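PDB 3IEG: DnaJ homolog subfamily C member 3, which acts as a co-chaperone in the unfolded protein response, binding misfolded proteins through its TPR domain, stimulating HSC70 ATPase and inhibiting the GCN2 kinase. Local coordinates for residues D59-I64 and L75-L80; D186-F191 and Q219-C224; K236-A241 and E258-T263; M321-I326 and R351-S356. All coordinates share one frame; numbering follows the deposited sequence.

Contact 1 of 4, residues D59-I64 and L75-L80; sequences DLTKVI and LQRGHL
Leu60 meets Leu80, Arg77 and Gln76 with both branches of its fork. CD1 sits 3.9 Å from Leu80 CD1 and also reaches Arg77 N, while CD2 lies 4.0 Å from Gln76 CB. A branched apolar chain suits this place, because it can touch Gln76 and Leu80, one turn apart, at once; Gln76 contributes its aliphatic base and carries its amide elsewhere. The next residue, Thr61, presents CB 3.3 Å from Arg77 NH1, near the plane of the guanidinium at its edge. A water joins the same two residues, donating to Thr61 O and accepting from Arg77 NH1 at 2.7 Å. The two segments belong to successive tetratricopeptide repeats, TPR 2 and TPR 3, and run roughly antiparallel at 140° with axes 9.7 Å apart. One turn beyond Leu60, Ile64 lays CD1 over the centre of the flat Arg77 guanidinium, 3.6 Å from CZ. Arg77 leaves its helix with CG anti to the backbone N (chi1 -173°), and a bend at chi3 (71°) turns NE out of the otherwise extended chain. The apolar face contact leaves the charge to be met elsewhere: Arg77 NE forms a salt bridge with Asp93.

Contact 2 of 4, residues D186-F191 and Q219-C224; sequences DNTEAF and QDHKRC
Glu189 and Arg223 form the salt bridge of this contact. Both terminal nitrogens of Arg223 converge on a single carboxylate oxygen, Glu189 OE1, with NH1 at 3.0 Å. The second bond, from Arg223 NH2 to the same OE1, is 3.1 Å long. OE1 lies almost in the guanidinium plane, and the carboxylate is turned 68° from it. Long, flexible chains suit both positions, since the charges have to meet across the space between two helices.

Close approaches to the His221 ring form a second group. Glu189 OE2, the other carboxylate oxygen, stands at the ring's edge 3.2 Å from His221 CE1, with the two planes only 24° apart. Thr188 reaches tip to tip toward the same ring and brings OG1 to 3.0 Å from His221 ND1. His221 CG, anti to the backbone N (chi1 -164°), starts the ring off toward Thr188.

Apolar and sulfur packing completes the set. Thr188 CG2 lies 3.7 Å from His221 CE1, and Cys224 SG sits over one ring face, offset toward the rim. Cys224 is bonded in a disulfide to Cys214 of helix 204-217, tying that helix of TPR 6 to helix 222-246. On this surface, the Glu189 carboxylate would tend to offset the charge of Arg223; the two would probably pull the ionisation of His221 in opposite directions, and the geometry indicates no net shift.

Contact 3 of 4, residues K236-A241 and E258-T263; sequences KLIESA and ESVMKT
Val260 points CG1 anti to its backbone N (chi1 168°), which leaves CG2 anti to the carbonyl carbon, so that both methyls face Ile238 CG1. Ile238 in turn holds CG1 anti to its carbonyl carbon (chi1 -63°) and thereby brings it within 3.9 Å of Val260 CG1; it is as near to CG2, and the two side chains cross at about a right angle. Val260 CG2 also packs against the root of the preceding leucine, 3.5 Å from Leu237 CB. A beta-branched valine fits here, being compact enough to let the backbones come near each other: the CA atoms of Leu237 and Val260 are 6.2 Å apart. Both segments lie in TPR 7, the helix-turn-helix unit of this fold, and they run antiparallel at 166° with axes 9.5 Å apart. Farther out, Leu237 and Thr263 reach toward each other, tip to tip. Beside Ser259, Leu237 CG is 4.3 Å from OG; the hydroxyl itself bonds to Lys256 O, so a small polar residue is accommodated beside the leucine. One turn earlier in helix 222-246, Leu234 continues the apolar surface by touching both Val260 and Thr263.

Contact 4 of 4, residues M321-I326 and R351-S356; sequences MYDEAI and RLLKQS
Ser356 meets Tyr322 with a hydroxyl that is already engaged within its own helix: OG donates to Leu353 O at 2.6 Å, three residues back. With chi1 at 71°, OG stands between the backbone N and the carbonyl carbon, from where it can turn back to that carbonyl. A hydroxyl satisfied in this way can lie beside an aromatic ring, and OG is 3.6 Å from Tyr322 CE1.

The ring of Tyr322 carries the rest of the contact. It lies against the backbone of the other helix, with the chain at Leu352 and Leu353 passing over one of its faces. Leu353 CA makes a CH-pi interaction, 4.1 Å from the ring centroid and 17° off the normal. Toward the side of CE2, Leu352 CB packs at 3.5 Å from that ring carbon, the two side chains crossing at about a right angle. At the root of the tyrosine, Leu353 CD2 reaches 3.7 Å from Tyr322 CB. A large flat residue is well suited to this place, since one broad face covers two successive residues and CE1 comes near Ser356, about a turn away. Tyr322 also touches Leu317 of helix 306-318.

The two segments run antiparallel, 163° between directions. Helix 322-333 belongs to TPR 9, and helix 340-357, nearly all of it in a region thought by similarity to be a flexible linker, here packs onto it as a C-terminal helix does at the end of a TPR array.

From the N terminus the four contacts follow one another in series, none nesting within or crossing another, as expected of a solenoid built from local helix pairs. Contact 1 closes a ten-residue loop and joins TPR 2 to TPR 3. Contact 2 closes a longer loop of 27 residues, mostly helices 188-201 and 204-217, bringing the start of TPR 6 against the helix that follows it. That helix, 222-246, is shared with contact 3, whose 16-residue loop folds TPR 7 on itself. Contact 4 closes a 24-residue loop and joins TPR 9 to the C-terminal helix. The centres of contacts 1 and 4 are 79 Å apart, reflecting the elongated shape.

Contact 1 of 4, residues D59-I64 and L75-L80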
loop_
_atom_site.group_PDB
_atom_site.type_symbol
_atom_site.label_atom_id
_atom_site.label_comp_id
_atom_site.label_asym_id
_atom_site.label_seq_id
_atom_site.Cartn_x
_atom_site.Cartn_y
_atom_site.Cartn_z
ATOM N N ASP A 59 11.022 10.215 26.702
ATOM C CA ASP A 59 10.951 11.075 27.892
ATOM C C ASP A 59 10.087 10.460 28.990
ATOM O O ASP A 59 10.414 10.554 30.170
ATOM C CB ASP A 59 10.465 12.495 27.556
ATOM C CG ASP A 59 11.456 13.277 26.711
ATOM O OD1 ASP A 59 12.629 12.869 26.624
ATOM O OD2 ASP A 59 11.064 14.308 26.128
ATOM N N LEU A 60 8.991 9.825 28.600
ATOM C CA LEU A 60 8.154 9.137 29.562
ATOM C C LEU A 60 8.935 8.051 30.276
ATOM O O LEU A 60 8.942 8.008 31.506
ATOM C CB LEU A 60 6.911 8.563 28.905
ATOM C CG LEU A 60 5.851 9.619 28.577
ATOM C CD1 LEU A 60 4.756 9.010 27.738
ATOM C CD2 LEU A 60 5.269 10.238 29.849
ATOM N N THR A 61 9.629 7.201 29.519
ATOM C CA THR A 61 10.406 6.142 30.157
ATOM C C THR A 61 11.612 6.687 30.929
ATOM O O THR A 61 12.052 6.077 31.903
ATOM C CB THR A 61 10.826 4.971 29.204
ATOM O OG1 THR A 61 12.215 5.064 28.885
ATOM C CG2 THR A 61 10.006 4.922 27.947
ATOM N N LYS A 62 12.134 7.833 30.523
ATOM C CA LYS A 62 13.169 8.463 31.315
ATOM C C LYS A 62 12.618 8.836 32.696
ATOM O O LYS A 62 13.231 8.537 33.724
ATOM C CB LYS A 62 13.722 9.694 30.608
ATOM C CG LYS A 62 14.813 10.429 31.388
ATOM C CD LYS A 62 16.114 9.653 31.450
ATOM C CE LYS A 62 17.157 10.428 32.233
ATOM N NZ LYS A 62 18.461 9.701 32.256
ATOM N N VAL A 63 11.449 9.467 32.721
ATOM C CA VAL A 63 10.859 9.892 33.981
ATOM C C VAL A 63 10.683 8.702 34.898
ATOM O O VAL A 63 11.018 8.757 36.072
ATOM C CB VAL A 63 9.506 10.586 33.776
ATOM C CG1 VAL A 63 8.823 10.854 35.123
ATOM C CG2 VAL A 63 9.705 11.875 33.009
ATOM N N ILE A 64 10.171 7.618 34.345
ATOM C CA ILE A 64 9.900 6.436 35.120
ATOM C C ILE A 64 11.212 5.873 35.652
ATOM O O ILE A 64 11.298 5.506 36.815
ATOM C CB ILE A 64 9.110 5.428 34.286
ATOM C CG1 ILE A 64 7.721 6.004 34.002
ATOM C CG2 ILE A 64 8.995 4.089 34.994
ATOM C CD1 ILE A 64 7.112 5.510 32.726
ATOM N N LEU A 75 1.119 6.050 33.545
ATOM C CA LEU A 75 -0.184 5.920 32.923
ATOM C C LEU A 75 -0.103 6.297 31.442
ATOM O O LEU A 75 -0.620 5.576 30.587
ATOM C CB LEU A 75 -1.236 6.749 33.649
ATOM C CG LEU A 75 -2.635 6.739 33.014
ATOM C CD1 LEU A 75 -3.247 5.351 33.005
ATOM C CD2 LEU A 75 -3.559 7.715 33.719
ATOM N N GLN A 76 0.578 7.407 31.143
ATOM C CA GLN A 76 0.722 7.875 29.762
ATOM C C GLN A 76 1.460 6.873 28.873
ATOM O O GLN A 76 1.043 6.612 27.744
ATOM C CB GLN A 76 1.389 9.265 29.701
ATOM C CG GLN A 76 0.557 10.432 30.273
ATOM C CD GLN A 76 -0.871 10.471 29.748
ATOM O OE1 GLN A 76 -1.125 10.214 28.575
ATOM N NE2 GLN A 76 -1.809 10.793 30.620
ATOM N N ARG A 77 2.547 6.300 29.382
ATOM C CA ARG A 77 3.288 5.286 28.626
ATOM C C ARG A 77 2.432 4.060 28.336
ATOM O O ARG A 77 2.479 3.515 27.231
ATOM C CB ARG A 77 4.577 4.877 29.336
ATOM C CG ARG A 77 5.422 3.959 28.482
ATOM C CD ARG A 77 6.767 3.663 29.089
ATOM N NE ARG A 77 6.629 2.808 30.251
ATOM C CZ ARG A 77 7.650 2.390 30.971
ATOM N NH1 ARG A 77 8.879 2.748 30.633
ATOM N NH2 ARG A 77 7.441 1.621 32.023
ATOM N N GLY A 78 1.654 3.638 29.326
ATOM C CA GLY A 78 0.680 2.568 29.158
ATOM C C GLY A 78 -0.256 2.800 27.988
ATOM O O GLY A 78 -0.526 1.884 27.215
ATOM N N HIS A 79 -0.754 4.018 27.846
ATOM C CA HIS A 79 -1.587 4.360 26.695
ATOM C C HIS A 79 -0.863 4.126 25.363
ATOM O O HIS A 79 -1.437 3.541 24.441
ATOM C CB HIS A 79 -2.090 5.808 26.769
ATOM C CG HIS A 79 -3.010 6.076 27.918
ATOM N ND1 HIS A 79 -4.017 5.207 28.284
ATOM C CD2 HIS A 79 -3.077 7.114 28.782
ATOM C CE1 HIS A 79 -4.656 5.694 29.331
ATOM N NE2 HIS A 79 -4.109 6.853 29.650
ATOM N N LEU A 80 0.385 4.579 25.271
ATOM C CA LEU A 80 1.122 4.503 24.016
ATOM C C LEU A 80 1.439 3.061 23.691
ATOM O O LEU A 80 1.286 2.657 22.549
ATOM C CB LEU A 80 2.406 5.369 24.027
ATOM C CG LEU A 80 2.270 6.878 24.297
ATOM C CD1 LEU A 80 3.627 7.590 24.335
ATOM C CD2 LEU A 80 1.359 7.517 23.279
HETATM O O HOH W 1 11.013 3.344 32.156
#

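Contact 2 of 4, residues D186-F191 and Q219-C224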
loop_
_atom_site.group_PDB
_atom_site.type_symbol
_atom_site.label_atom_id
_atom_site.label_comp_id
_atom_site.label_asym_id
_atom_site.label_seq_id
_atom_site.Cartn_x
_atom_site.Cartn_y
_atom_site.Cartn_z
ATOM N N ASP A 186 12.558 0.077 9.583
ATOM C CA ASP A 186 13.006 -1.101 8.834
ATOM C C ASP A 186 11.889 -1.607 7.898
ATOM O O ASP A 186 11.050 -2.440 8.282
ATOM C CB ASP A 186 13.493 -2.205 9.794
ATOM C CG ASP A 186 13.829 -3.522 9.077
ATOM O OD1 ASP A 186 14.178 -3.499 7.865
ATOM O OD2 ASP A 186 13.742 -4.588 9.734
ATOM N N ASN A 187 11.898 -1.098 6.669
ATOM C CA ASN A 187 10.789 -1.295 5.735
ATOM C C ASN A 187 11.151 -2.138 4.524
ATOM O O ASN A 187 10.323 -2.395 3.649
ATOM C CB ASN A 187 10.280 0.064 5.269
ATOM C CG ASN A 187 9.322 0.684 6.239
ATOM O OD1 ASN A 187 8.570 -0.019 6.921
ATOM N ND2 ASN A 187 9.322 2.007 6.301
ATOM N N THR A 188 12.399 -2.577 4.504
ATOM C CA THR A 188 12.982 -3.251 3.362
ATOM C C THR A 188 12.149 -4.453 2.888
ATOM O O THR A 188 11.893 -4.629 1.697
ATOM C CB THR A 188 14.451 -3.612 3.689
ATOM O OG1 THR A 188 15.210 -3.692 2.483
ATOM C CG2 THR A 188 14.578 -4.898 4.512
ATOM N N GLU A 189 11.691 -5.237 3.848
ATOM C CA GLU A 189 10.974 -6.468 3.597
ATOM C C GLU A 189 9.552 -6.170 3.106
ATOM O O GLU A 189 9.002 -6.896 2.274
ATOM C CB GLU A 189 10.970 -7.292 4.899
ATOM C CG GLU A 189 11.246 -8.794 4.743
ATOM C CD GLU A 189 12.432 -9.111 3.847
ATOM O OE1 GLU A 189 12.301 -10.044 3.026
ATOM O OE2 GLU A 189 13.484 -8.431 3.958
ATOM N N ALA A 190 8.973 -5.082 3.608
ATOM C CA ALA A 190 7.629 -4.677 3.207
ATOM C C ALA A 190 7.640 -4.079 1.802
ATOM O O ALA A 190 6.780 -4.419 0.988
ATOM C CB ALA A 190 7.033 -3.700 4.203
ATOM N N PHE A 191 8.616 -3.205 1.527
ATOM C CA PHE A 191 8.812 -2.649 0.195
ATOM C C PHE A 191 9.060 -3.769 -0.798
ATOM O O PHE A 191 8.508 -3.754 -1.892
ATOM C CB PHE A 191 9.955 -1.624 0.158
ATOM C CG PHE A 191 9.546 -0.236 0.597
ATOM C CD1 PHE A 191 10.053 0.318 1.764
ATOM C CD2 PHE A 191 8.652 0.524 -0.166
ATOM C CE1 PHE A 191 9.676 1.605 2.178
ATOM C CE2 PHE A 191 8.266 1.819 0.235
ATOM C CZ PHE A 191 8.778 2.354 1.414
ATOM N N GLN A 219 21.180 -1.054 -0.162
ATOM C CA GLN A 219 21.661 -1.319 -1.524
ATOM C C GLN A 219 22.048 -2.772 -1.746
ATOM O O GLN A 219 21.994 -3.262 -2.877
ATOM C CB GLN A 219 22.848 -0.420 -1.889
ATOM C CG GLN A 219 22.555 1.069 -1.828
ATOM C CD GLN A 219 22.815 1.645 -0.447
ATOM O OE1 GLN A 219 21.894 1.807 0.362
ATOM N NE2 GLN A 219 24.081 1.939 -0.161
ATOM N N ASP A 220 22.437 -3.456 -0.673
ATOM C CA ASP A 220 22.928 -4.826 -0.783
ATOM C C ASP A 220 21.847 -5.901 -0.652
ATOM O O ASP A 220 22.142 -7.095 -0.770
ATOM C CB ASP A 220 24.066 -5.067 0.212
ATOM C CG ASP A 220 25.384 -4.462 -0.252
ATOM O OD1 ASP A 220 25.855 -4.841 -1.347
ATOM O OD2 ASP A 220 25.948 -3.612 0.479
ATOM N N HIS A 221 20.599 -5.483 -0.440
ATOM C CA HIS A 221 19.489 -6.426 -0.284
ATOM C C HIS A 221 19.414 -7.399 -1.457
ATOM O O HIS A 221 18.930 -7.046 -2.533
ATOM C CB HIS A 221 18.160 -5.681 -0.135
ATOM C CG HIS A 221 17.054 -6.536 0.398
ATOM N ND1 HIS A 221 16.467 -6.312 1.625
ATOM C CD2 HIS A 221 16.450 -7.632 -0.114
ATOM C CE1 HIS A 221 15.536 -7.223 1.838
ATOM N NE2 HIS A 221 15.503 -8.034 0.797
ATOM N N LYS A 222 19.893 -8.621 -1.243
ATOM C CA LYS A 222 20.044 -9.596 -2.328
ATOM C C LYS A 222 18.763 -9.894 -3.101
ATOM O O LYS A 222 18.777 -9.888 -4.333
ATOM C CB LYS A 222 20.684 -10.893 -1.827
ATOM C CG LYS A 222 22.170 -10.759 -1.512
ATOM C CD LYS A 222 22.715 -12.013 -0.823
ATOM C CE LYS A 222 24.006 -11.699 -0.075
ATOM N NZ LYS A 222 24.608 -12.921 0.539
ATOM N N ARG A 223 17.666 -10.150 -2.391
ATOM C CA ARG A 223 16.389 -10.452 -3.045
ATOM C C ARG A 223 15.837 -9.244 -3.788
ATOM O O ARG A 223 15.323 -9.371 -4.897
ATOM C CB ARG A 223 15.351 -10.983 -2.049
ATOM C CG ARG A 223 15.342 -12.512 -1.904
ATOM C CD ARG A 223 13.924 -13.059 -1.654
ATOM N NE ARG A 223 13.639 -13.357 -0.245
ATOM C CZ ARG A 223 13.240 -12.470 0.669
ATOM N NH1 ARG A 223 13.087 -11.191 0.361
ATOM N NH2 ARG A 223 13.007 -12.862 1.913
ATOM N N CYS A 224 15.948 -8.073 -3.172
ATOM C CA CYS A 224 15.491 -6.839 -3.796
ATOM C C CYS A 224 16.282 -6.536 -5.053
ATOM O O CYS A 224 15.730 -6.002 -6.020
ATOM C CB CYS A 224 15.589 -5.659 -2.837
ATOM S SG CYS A 224 14.084 -5.382 -1.935
#

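Contact 3 of 4, residues K236-A241 and E258-T263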
loop_
_atom_site.group_PDB
_atom_site.type_symbol
_atom_site.label_atom_id
_atom_site.label_comp_id
_atom_site.label_asym_id
_atom_site.label_seq_id
_atom_site.Cartn_x
_atom_site.Cartn_y
_atom_site.Cartn_z
ATOM N N LYS A 236 11.935 -2.062 -19.398
ATOM C CA LYS A 236 12.553 -1.391 -20.550
ATOM C C LYS A 236 11.958 -1.933 -21.831
ATOM O O LYS A 236 11.613 -1.170 -22.733
ATOM C CB LYS A 236 14.075 -1.562 -20.584
ATOM C CG LYS A 236 14.854 -0.503 -19.806
ATOM C CD LYS A 236 16.380 -0.566 -20.112
ATOM C CE LYS A 236 17.246 -0.093 -18.918
ATOM N NZ LYS A 236 16.899 1.295 -18.434
ATOM N N LEU A 237 11.825 -3.252 -21.890
ATOM C CA LEU A 237 11.229 -3.927 -23.031
ATOM C C LEU A 237 9.835 -3.405 -23.364
ATOM O O LEU A 237 9.565 -3.099 -24.517
ATOM C CB LEU A 237 11.204 -5.438 -22.801
ATOM C CG LEU A 237 12.386 -6.338 -23.199
ATOM C CD1 LEU A 237 13.738 -5.629 -23.426
ATOM C CD2 LEU A 237 12.519 -7.463 -22.180
ATOM N N ILE A 238 8.967 -3.282 -22.363
ATOM C CA ILE A 238 7.619 -2.760 -22.569
ATOM C C ILE A 238 7.653 -1.287 -22.974
ATOM O O ILE A 238 6.861 -0.838 -23.806
ATOM C CB ILE A 238 6.743 -2.963 -21.325
ATOM C CG1 ILE A 238 6.577 -4.458 -21.053
ATOM C CG2 ILE A 238 5.372 -2.289 -21.483
ATOM C CD1 ILE A 238 6.004 -4.776 -19.678
ATOM N N GLU A 239 8.588 -0.545 -22.397
ATOM C CA GLU A 239 8.760 0.865 -22.725
ATOM C C GLU A 239 9.225 0.999 -24.174
ATOM O O GLU A 239 8.761 1.876 -24.909
ATOM C CB GLU A 239 9.730 1.537 -21.748
ATOM C CG GLU A 239 9.570 3.042 -21.656
ATOM C CD GLU A 239 9.656 3.586 -20.220
ATOM O OE1 GLU A 239 10.087 4.755 -20.051
ATOM O OE2 GLU A 239 9.283 2.863 -19.261
ATOM N N SER A 240 10.102 0.095 -24.590
ATOM C CA SER A 240 10.564 0.068 -25.967
ATOM C C SER A 240 9.440 -0.254 -26.932
ATOM O O SER A 240 9.303 0.399 -27.968
ATOM C CB SER A 240 11.687 -0.937 -26.128
ATOM O OG SER A 240 12.915 -0.324 -25.817
ATOM N N ALA A 241 8.638 -1.256 -26.585
ATOM C CA ALA A 241 7.535 -1.692 -27.428
ATOM C C ALA A 241 6.524 -0.579 -27.655
ATOM O O ALA A 241 6.128 -0.324 -28.789
ATOM C CB ALA A 241 6.859 -2.894 -26.823
ATOM N N GLU A 258 7.246 -9.967 -28.186
ATOM C CA GLU A 258 7.591 -11.375 -28.226
ATOM C C GLU A 258 8.606 -11.655 -27.126
ATOM O O GLU A 258 8.465 -12.615 -26.375
ATOM C CB GLU A 258 8.168 -11.757 -29.588
ATOM C CG GLU A 258 7.629 -13.056 -30.173
ATOM C CD GLU A 258 6.296 -12.876 -30.904
ATOM O OE1 GLU A 258 6.278 -12.907 -32.160
ATOM O OE2 GLU A 258 5.267 -12.696 -30.218
ATOM N N SER A 259 9.615 -10.803 -27.016
ATOM C CA SER A 259 10.633 -11.007 -26.008
ATOM C C SER A 259 10.136 -10.641 -24.602
ATOM O O SER A 259 10.615 -11.190 -23.616
ATOM C CB SER A 259 11.912 -10.268 -26.369
ATOM O OG SER A 259 11.643 -8.894 -26.516
ATOM N N VAL A 260 9.157 -9.742 -24.514
ATOM C CA VAL A 260 8.488 -9.455 -23.241
ATOM C C VAL A 260 7.872 -10.724 -22.633
ATOM O O VAL A 260 8.040 -10.976 -21.449
ATOM C CB VAL A 260 7.446 -8.313 -23.375
ATOM C CG1 VAL A 260 6.555 -8.216 -22.136
ATOM C CG2 VAL A 260 8.146 -6.997 -23.618
HETATM N N MSE A 261 7.190 -11.525 -23.449
HETATM C CA MSE A 261 6.664 -12.819 -23.000
HETATM C C MSE A 261 7.743 -13.866 -22.745
HETATM O O MSE A 261 7.571 -14.743 -21.907
HETATM C CB MSE A 261 5.672 -13.368 -24.003
HETATM C CG MSE A 261 4.376 -12.610 -24.022
HETATM SE SE MSE A 261 3.324 -13.019 -25.608
HETATM C CE MSE A 261 3.194 -14.977 -25.436
ATOM N N LYS A 262 8.843 -13.787 -23.485
ATOM C CA LYS A 262 9.978 -14.654 -23.240
ATOM C C LYS A 262 10.485 -14.390 -21.819
ATOM O O LYS A 262 10.554 -15.309 -21.000
ATOM C CB LYS A 262 11.089 -14.387 -24.257
ATOM C CG LYS A 262 11.620 -15.630 -24.970
ATOM C CD LYS A 262 10.798 -15.948 -26.231
ATOM C CE LYS A 262 11.542 -16.878 -27.192
ATOM N NZ LYS A 262 11.663 -18.268 -26.650
ATOM N N THR A 263 10.803 -13.128 -21.524
ATOM C CA THR A 263 11.430 -12.771 -20.251
ATOM C C THR A 263 10.502 -12.823 -19.018
ATOM O O THR A 263 10.984 -12.798 -17.882
ATOM C CB THR A 263 12.362 -11.502 -20.349
ATOM O OG1 THR A 263 11.939 -10.475 -19.443
ATOM C CG2 THR A 263 12.373 -10.946 -21.726
#

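Contact 4 of 4, residues M321-I326 and R351-S356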
loop_
_atom_site.group_PDB
_atom_site.type_symbol
_atom_site.label_atom_id
_atom_site.label_comp_id
_atom_site.label_asym_id
_atom_site.label_seq_id
_atom_site.Cartn_x
_atom_site.Cartn_y
_atom_site.Cartn_z
HETATM N N MSE A 321 -15.314 -7.923 -44.560
HETATM C CA MSE A 321 -16.293 -8.633 -43.755
HETATM C C MSE A 321 -16.999 -7.645 -42.847
HETATM O O MSE A 321 -16.767 -7.605 -41.644
HETATM C CB MSE A 321 -15.606 -9.725 -42.945
HETATM C CG MSE A 321 -14.799 -10.679 -43.799
HETATM SE SE MSE A 321 -13.714 -11.864 -42.703
HETATM C CE MSE A 321 -12.914 -13.023 -44.097
ATOM N N TYR A 322 -17.870 -6.848 -43.452
ATOM C CA TYR A 322 -18.523 -5.729 -42.787
ATOM C C TYR A 322 -19.422 -6.146 -41.617
ATOM O O TYR A 322 -19.437 -5.485 -40.578
ATOM C CB TYR A 322 -19.297 -4.893 -43.813
ATOM C CG TYR A 322 -18.439 -4.373 -44.962
ATOM C CD1 TYR A 322 -18.590 -4.869 -46.259
ATOM C CD2 TYR A 322 -17.471 -3.386 -44.746
ATOM C CE1 TYR A 322 -17.795 -4.391 -47.313
ATOM C CE2 TYR A 322 -16.671 -2.904 -45.787
ATOM C CZ TYR A 322 -16.834 -3.407 -47.067
ATOM O OH TYR A 322 -16.041 -2.920 -48.088
ATOM N N ASP A 323 -20.149 -7.251 -41.796
ATOM C CA ASP A 323 -21.052 -7.798 -40.775
ATOM C C ASP A 323 -20.340 -8.103 -39.455
ATOM O O ASP A 323 -20.857 -7.803 -38.377
ATOM C CB ASP A 323 -21.755 -9.063 -41.297
ATOM C CG ASP A 323 -22.975 -8.754 -42.168
ATOM O OD1 ASP A 323 -22.949 -7.780 -42.958
ATOM O OD2 ASP A 323 -23.971 -9.505 -42.064
ATOM N N GLU A 324 -19.154 -8.700 -39.561
ATOM C CA GLU A 324 -18.342 -9.061 -38.400
ATOM C C GLU A 324 -17.709 -7.831 -37.757
ATOM O O GLU A 324 -17.526 -7.782 -36.540
ATOM C CB GLU A 324 -17.253 -10.057 -38.797
ATOM C CG GLU A 324 -17.741 -11.485 -39.018
ATOM C CD GLU A 324 -18.127 -11.781 -40.466
ATOM O OE1 GLU A 324 -18.340 -10.835 -41.262
ATOM O OE2 GLU A 324 -18.221 -12.980 -40.807
ATOM N N ALA A 325 -17.382 -6.842 -38.587
ATOM C CA ALA A 325 -16.785 -5.602 -38.114
ATOM C C ALA A 325 -17.766 -4.830 -37.249
ATOM O O ALA A 325 -17.397 -4.394 -36.160
ATOM C CB ALA A 325 -16.298 -4.752 -39.274
ATOM N N ILE A 326 -19.011 -4.678 -37.710
ATOM C CA ILE A 326 -20.015 -3.935 -36.938
ATOM C C ILE A 326 -20.383 -4.676 -35.652
ATOM O O ILE A 326 -20.540 -4.063 -34.599
ATOM C CB ILE A 326 -21.299 -3.518 -37.762
ATOM C CG1 ILE A 326 -22.334 -4.655 -37.868
ATOM C CG2 ILE A 326 -20.925 -2.866 -39.116
ATOM C CD1 ILE A 326 -22.614 -5.183 -39.286
ATOM N N ARG A 351 -20.835 2.916 -43.344
ATOM C CA ARG A 351 -20.697 3.619 -44.630
ATOM C C ARG A 351 -20.043 2.730 -45.685
ATOM O O ARG A 351 -20.495 2.679 -46.832
ATOM C CB ARG A 351 -19.912 4.930 -44.475
ATOM C CG ARG A 351 -20.780 6.149 -44.168
ATOM C CD ARG A 351 -19.951 7.441 -43.992
ATOM N NE ARG A 351 -19.467 7.626 -42.618
ATOM C CZ ARG A 351 -18.202 7.464 -42.218
ATOM N NH1 ARG A 351 -17.248 7.118 -43.081
ATOM N NH2 ARG A 351 -17.888 7.654 -40.941
ATOM N N LEU A 352 -18.986 2.025 -45.285
ATOM C CA LEU A 352 -18.301 1.094 -46.168
ATOM C C LEU A 352 -19.224 -0.032 -46.621
ATOM O O LEU A 352 -19.242 -0.380 -47.802
ATOM C CB LEU A 352 -17.048 0.531 -45.501
ATOM C CG LEU A 352 -15.838 1.456 -45.373
ATOM C CD1 LEU A 352 -14.913 0.917 -44.297
ATOM C CD2 LEU A 352 -15.103 1.603 -46.690
ATOM N N LEU A 353 -19.990 -0.579 -45.676
ATOM C CA LEU A 353 -20.993 -1.607 -45.949
ATOM C C LEU A 353 -21.988 -1.140 -47.009
ATOM O O LEU A 353 -22.199 -1.839 -48.006
ATOM C CB LEU A 353 -21.711 -1.991 -44.648
ATOM C CG LEU A 353 -22.709 -3.155 -44.488
ATOM C CD1 LEU A 353 -24.158 -2.646 -44.462
ATOM C CD2 LEU A 353 -22.515 -4.331 -45.492
ATOM N N LYS A 354 -22.569 0.046 -46.801
ATOM C CA LYS A 354 -23.483 0.664 -47.767
ATOM C C LYS A 354 -22.874 0.774 -49.160
ATOM O O LYS A 354 -23.514 0.419 -50.141
ATOM C CB LYS A 354 -23.914 2.063 -47.311
ATOM C CG LYS A 354 -25.051 2.105 -46.306
ATOM C CD LYS A 354 -25.244 3.542 -45.771
ATOM C CE LYS A 354 -26.037 3.570 -44.448
ATOM N NZ LYS A 354 -25.447 2.680 -43.384
ATOM N N GLN A 355 -21.645 1.282 -49.236
ATOM C CA GLN A 355 -20.933 1.423 -50.503
ATOM C C GLN A 355 -20.955 0.131 -51.285
ATOM O O GLN A 355 -21.404 0.112 -52.424
ATOM C CB GLN A 355 -19.490 1.852 -50.280
ATOM C CG GLN A 355 -19.243 3.328 -50.443
ATOM C CD GLN A 355 -17.878 3.738 -49.897
ATOM O OE1 GLN A 355 -16.846 3.189 -50.299
ATOM N NE2 GLN A 355 -17.868 4.701 -48.969
ATOM N N SER A 356 -20.493 -0.951 -50.661
ATOM C CA SER A 356 -20.478 -2.268 -51.297
ATOM C C SER A 356 -21.867 -2.726 -51.745
ATOM O O SER A 356 -22.000 -3.479 -52.704
ATOM C CB SER A 356 -19.858 -3.313 -50.366
ATOM O OG SER A 356 -20.714 -3.607 -49.277
#